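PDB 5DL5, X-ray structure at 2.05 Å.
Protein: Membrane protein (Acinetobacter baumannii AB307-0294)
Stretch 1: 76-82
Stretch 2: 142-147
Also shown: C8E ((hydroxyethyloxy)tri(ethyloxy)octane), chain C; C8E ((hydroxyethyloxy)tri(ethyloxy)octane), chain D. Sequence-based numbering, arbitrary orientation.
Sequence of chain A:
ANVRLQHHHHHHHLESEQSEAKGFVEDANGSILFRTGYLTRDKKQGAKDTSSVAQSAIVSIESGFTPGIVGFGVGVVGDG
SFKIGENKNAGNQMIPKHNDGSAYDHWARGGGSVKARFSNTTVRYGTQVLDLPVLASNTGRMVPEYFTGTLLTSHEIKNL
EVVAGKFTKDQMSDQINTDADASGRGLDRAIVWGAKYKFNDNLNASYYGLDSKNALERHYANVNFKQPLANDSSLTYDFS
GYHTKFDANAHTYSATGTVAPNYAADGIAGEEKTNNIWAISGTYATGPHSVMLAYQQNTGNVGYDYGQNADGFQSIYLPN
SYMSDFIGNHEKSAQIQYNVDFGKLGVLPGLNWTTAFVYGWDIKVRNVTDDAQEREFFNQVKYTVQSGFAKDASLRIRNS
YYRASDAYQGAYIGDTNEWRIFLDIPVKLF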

ATOM      1  N   VAL A  76     -14.959  10.411  10.856  1.00 41.93           N
ATOM      2  CA  VAL A  76     -14.911  11.280   9.690  1.00 39.78           C
ATOM      3  C   VAL A  76     -13.497  11.131   9.177  1.00 40.56           C
ATOM      4  O   VAL A  76     -12.536  11.181   9.971  1.00 42.75           O
ATOM      5  CB  VAL A  76     -15.181  12.749  10.052  1.00 46.45           C
ATOM      6  CG1 VAL A  76     -14.754  13.685   8.931  1.00 48.58           C
ATOM      7  CG2 VAL A  76     -16.657  12.988  10.340  1.00 49.17           C
ATOM      8  N   VAL A  77     -13.344  10.984   7.872  1.00 37.22           N
ATOM      9  CA  VAL A  77     -12.021  10.970   7.216  1.00 38.76           C
ATOM     10  C   VAL A  77     -12.117  11.850   6.003  1.00 37.93           C
ATOM     11  O   VAL A  77     -13.114  11.828   5.300  1.00 41.75           O
ATOM     12  CB  VAL A  77     -11.543   9.604   6.686  1.00 38.28           C
ATOM     13  CG1 VAL A  77     -11.138   8.669   7.816  1.00 41.45           C
ATOM     14  CG2 VAL A  77     -12.592   8.955   5.864  1.00 42.22           C
ATOM     15  N   GLY A  78     -11.126  12.670   5.745  1.00 35.26           N
ATOM     16  CA  GLY A  78     -11.172  13.395   4.507  1.00 35.87           C
ATOM     17  C   GLY A  78      -9.890  14.134   4.286  1.00 38.51           C
ATOM     18  O   GLY A  78      -8.954  14.102   5.162  1.00 37.20           O
ATOM     19  N   ASP A  79      -9.827  14.805   3.136  1.00 36.40           N
ATOM     20  CA  ASP A  79      -8.634  15.595   2.879  1.00 36.78           C
ATOM     21  C   ASP A  79      -9.008  16.705   1.965  1.00 37.47           C
ATOM     22  O   ASP A  79      -9.995  16.639   1.191  1.00 36.13           O
ATOM     23  CB  ASP A  79      -7.497  14.708   2.248  1.00 36.69           C
ATOM     24  CG  ASP A  79      -8.040  13.668   1.205  1.00 39.24           C
ATOM     25  OD1 ASP A  79      -8.235  13.935  -0.035  1.00 37.70           O
ATOM     26  OD2 ASP A  79      -8.196  12.485   1.653  1.00 42.83           O
ATOM     27  N   GLY A  80      -8.188  17.718   1.991  1.00 37.37           N
ATOM     28  CA  GLY A  80      -8.306  18.803   0.971  1.00 39.38           C
ATOM     29  C   GLY A  80      -6.874  19.118   0.518  1.00 36.73           C
ATOM     30  O   GLY A  80      -5.943  19.080   1.338  1.00 32.99           O
ATOM     31  N   SER A  81      -6.713  19.395  -0.762  1.00 33.87           N
ATOM     32  CA  SER A  81      -5.397  19.539  -1.317  1.00 33.90           C
ATOM     33  C   SER A  81      -5.327  20.601  -2.382  1.00 34.01           C
ATOM     34  O   SER A  81      -6.387  20.945  -2.946  1.00 32.52           O
ATOM     35  CB  SER A  81      -4.924  18.203  -1.922  1.00 34.05           C
ATOM     36  OG  SER A  81      -5.121  17.137  -1.031  1.00 34.36           O
ATOM     37  N   PHE A  82      -4.110  21.047  -2.728  1.00 32.27           N
ATOM     38  CA  PHE A  82      -3.995  21.905  -3.940  1.00 33.60           C
ATOM     39  C   PHE A  82      -2.708  21.536  -4.649  1.00 32.42           C
ATOM     40  O   PHE A  82      -1.752  21.142  -4.024  1.00 31.44           O
ATOM     41  CB  PHE A  82      -4.153  23.383  -3.602  1.00 34.39           C
ATOM     42  CG  PHE A  82      -3.216  23.879  -2.531  1.00 34.88           C
ATOM     43  CD1 PHE A  82      -3.588  23.847  -1.160  1.00 37.80           C
ATOM     44  CD2 PHE A  82      -1.974  24.391  -2.870  1.00 34.17           C
ATOM     45  CE1 PHE A  82      -2.704  24.355  -0.160  1.00 36.55           C
ATOM     46  CE2 PHE A  82      -1.108  24.835  -1.894  1.00 35.15           C
ATOM     47  CZ  PHE A  82      -1.486  24.865  -0.542  1.00 35.92           C
ATOM     48  N   MET A 142      -0.356  11.506  -2.099  1.00 31.82           N
ATOM     49  CA  MET A 142      -0.708  12.718  -1.306  1.00 33.88           C
ATOM     50  C   MET A 142      -1.724  12.463  -0.197  1.00 35.32           C
ATOM     51  O   MET A 142      -1.616  13.022   0.926  1.00 38.56           O
ATOM     52  CB  MET A 142      -1.183  13.829  -2.165  1.00 31.24           C
ATOM     53  CG  MET A 142      -0.162  14.417  -3.095  1.00 33.79           C
ATOM     54  SD  MET A 142       1.320  15.102  -2.348  1.00 33.91           S
ATOM     55  CE  MET A 142       0.608  16.213  -1.115  1.00 36.04           C
ATOM     56  N   VAL A 143      -2.698  11.659  -0.542  1.00 33.25           N
ATOM     57  CA  VAL A 143      -3.860  11.437   0.297  1.00 33.25           C
ATOM     58  C   VAL A 143      -4.252   9.932   0.256  1.00 33.10           C
ATOM     59  O   VAL A 143      -4.002   9.259  -0.702  1.00 32.43           O
ATOM     60  CB  VAL A 143      -5.073  12.325  -0.125  1.00 33.06           C
ATOM     61  CG1 VAL A 143      -4.749  13.782   0.121  1.00 35.63           C
ATOM     62  CG2 VAL A 143      -5.435  12.175  -1.604  1.00 36.79           C
ATOM     63  N   PRO A 144      -5.007   9.481   1.269  1.00 35.51           N
ATOM     64  CA  PRO A 144      -5.358   8.032   1.332  1.00 32.99           C
ATOM     65  C   PRO A 144      -6.453   7.658   0.431  1.00 29.68           C
ATOM     66  O   PRO A 144      -7.330   8.433   0.059  1.00 29.38           O
ATOM     67  CB  PRO A 144      -5.655   7.771   2.823  1.00 33.85           C
ATOM     68  CG  PRO A 144      -5.779   9.159   3.472  1.00 38.44           C
ATOM     69  CD  PRO A 144      -5.315  10.214   2.512  1.00 32.56           C
ATOM     70  N   GLU A 145      -6.359   6.446  -0.013  1.00 28.47           N
ATOM     71  CA  GLU A 145      -7.427   5.794  -0.717  1.00 28.52           C
ATOM     72  C   GLU A 145      -8.548   5.407   0.256  1.00 28.87           C
ATOM     73  O   GLU A 145      -8.247   4.985   1.391  1.00 29.50           O
ATOM     74  CB  GLU A 145      -6.839   4.554  -1.433  1.00 27.35           C
ATOM     75  CG  GLU A 145      -7.860   3.664  -2.142  1.00 28.09           C
ATOM     76  CD  GLU A 145      -7.231   2.444  -2.794  1.00 30.74           C
ATOM     77  OE1 GLU A 145      -6.015   2.195  -2.543  1.00 28.58           O
ATOM     78  OE2 GLU A 145      -7.944   1.884  -3.682  1.00 35.82           O
ATOM     79  N   TYR A 146      -9.810   5.647  -0.145  1.00 27.07           N
ATOM     80  CA  TYR A 146     -10.968   5.364   0.718  1.00 27.83           C
ATOM     81  C   TYR A 146     -11.813   4.283   0.213  1.00 28.83           C
ATOM     82  O   TYR A 146     -12.147   4.234  -0.966  1.00 32.32           O
ATOM     83  CB  TYR A 146     -11.908   6.621   0.975  1.00 29.21           C
ATOM     84  CG  TYR A 146     -11.176   7.808   1.645  1.00 30.65           C
ATOM     85  CD1 TYR A 146     -10.569   7.658   2.847  1.00 31.32           C
ATOM     86  CD2 TYR A 146     -11.045   9.061   1.033  1.00 31.60           C
ATOM     87  CE1 TYR A 146      -9.901   8.674   3.472  1.00 31.93           C
ATOM     88  CE2 TYR A 146     -10.390  10.145   1.670  1.00 31.24           C
ATOM     89  CZ  TYR A 146      -9.786   9.918   2.874  1.00 31.90           C
ATOM     90  OH  TYR A 146      -9.112  10.865   3.636  1.00 34.10           O
ATOM     91  N   PHE A 147     -12.267   3.430   1.115  1.00 28.57           N
ATOM     92  CA  PHE A 147     -13.290   2.427   0.745  1.00 31.15           C
ATOM     93  C   PHE A 147     -14.617   2.711   1.488  1.00 28.24           C
ATOM     94  O   PHE A 147     -14.560   3.207   2.559  1.00 31.70           O
ATOM     95  CB  PHE A 147     -12.759   1.058   1.083  1.00 30.26           C
ATOM     96  CG  PHE A 147     -11.722   0.544   0.104  1.00 30.39           C
ATOM     97  CD1 PHE A 147     -12.110  -0.134  -1.086  1.00 29.76           C
ATOM     98  CD2 PHE A 147     -10.394   0.727   0.363  1.00 30.03           C
ATOM     99  CE1 PHE A 147     -11.158  -0.691  -1.915  1.00 31.02           C
ATOM    100  CE2 PHE A 147      -9.441   0.215  -0.509  1.00 30.55           C
ATOM    101  CZ  PHE A 147      -9.815  -0.460  -1.651  1.00 31.68           C
TER
HETATM  102  C8  C8E C 502     -12.204  21.198  -2.992  1.00 59.05           C
HETATM  103  O9  C8E C 502     -11.322  22.221  -2.540  1.00 58.68           O
HETATM  104  C10 C8E C 502     -10.181  21.810  -1.752  1.00 64.96           C
HETATM  105  C11 C8E C 502      -9.529  22.996  -1.050  1.00 62.78           C
HETATM  106  O12 C8E C 502      -8.543  22.574  -0.093  1.00 66.70           O
HETATM  107  C13 C8E C 502      -8.712  23.119   1.230  1.00 69.68           C
HETATM  108  C14 C8E C 502      -7.541  22.811   2.170  1.00 67.30           C
HETATM  109  O15 C8E C 502      -6.337  23.057   1.470  1.00 65.87           O
HETATM  110  C16 C8E C 502      -5.176  22.323   1.882  1.00 57.48           C
HETATM  111  C17 C8E C 502      -4.746  22.772   3.248  1.00 59.41           C
HETATM  112  O18 C8E C 502      -3.337  22.526   3.379  1.00 56.86           O
HETATM  113  C19 C8E C 502      -2.594  23.742   3.210  1.00 54.16           C
HETATM  114  C20 C8E C 502      -1.962  24.191   4.472  1.00 53.72           C
HETATM  115  O21 C8E C 502      -1.008  25.158   4.043  1.00 70.55           O
HETATM  116  C1  C8E D 503      -8.457  26.278  -1.849  1.00 48.45           C
HETATM  117  C2  C8E D 503      -7.039  26.156  -2.361  1.00 46.00           C
HETATM  118  C3  C8E D 503      -5.854  26.729  -1.523  1.00 41.90           C
HETATM  119  C4  C8E D 503      -5.963  26.487  -0.044  1.00 39.98           C
HETATM  120  C5  C8E D 503      -5.003  27.173   0.907  1.00 40.59           C
HETATM  121  C6  C8E D 503      -5.683  27.244   2.272  1.00 45.38           C
HETATM  122  C7  C8E D 503      -4.695  26.922   3.367  1.00 50.32           C

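Residues 76 to 82 form an extended strand, and residues 142 to 147 run past it as a loop that becomes strand at Y146. The touching parts point 143° apart, roughly antiparallel but clearly splayed, and their backbones stay well separated: the CA atoms of D79 and V143 are 6.8 Å apart, those of V77 and Y146 8.6 Å. No backbone hydrogen bond joins the two stretches; side chains bridge the gap.

The alternation of a β-strand sets which side chains face the second stretch. V77, D79 and S81 direct their CA-to-CB bonds toward the second stretch, while G78 and G80 have no side chain. The central link is a hydrogen bond from Y146 OH to D79 OD2, 2.7 Å long. Tyrosine suits this place because its rigid ring carries a polar donor far from its own backbone; with chi1 at -59° (m), the ring reaches across to the strand. D79 adopts chi1 of 39° (p) and chi2 of 86°, which brings OD2 close to the plane of the tyrosine ring, at its edge, where the hydroxyl lies. Its other oxygen, OD1, is hydrogen-bonded elsewhere in the structure, so the buried carboxylate has partners for both oxygens.

The same ring also offers carbon. V77, in the m rotamer, places CG2 3.6 Å from Y146 CE1, an apolar contact that accompanies the polar one. Next along the strand, G78 CA lies 3.4 Å from Y146 OH, so bare backbone borders the hydroxyl.

V143, also m, sets CG1 3.5 Å from D79 CG and 3.6 Å from S81 OG. These are van der Waals contacts: the methyl packs against polar groups without competing for their hydrogen bonds, and S81 OG, on an m side chain, is satisfied elsewhere.

Beyond the contact, detergent borders the strand: G80 O approaches C16 of the chain C C8E at 3.4 Å.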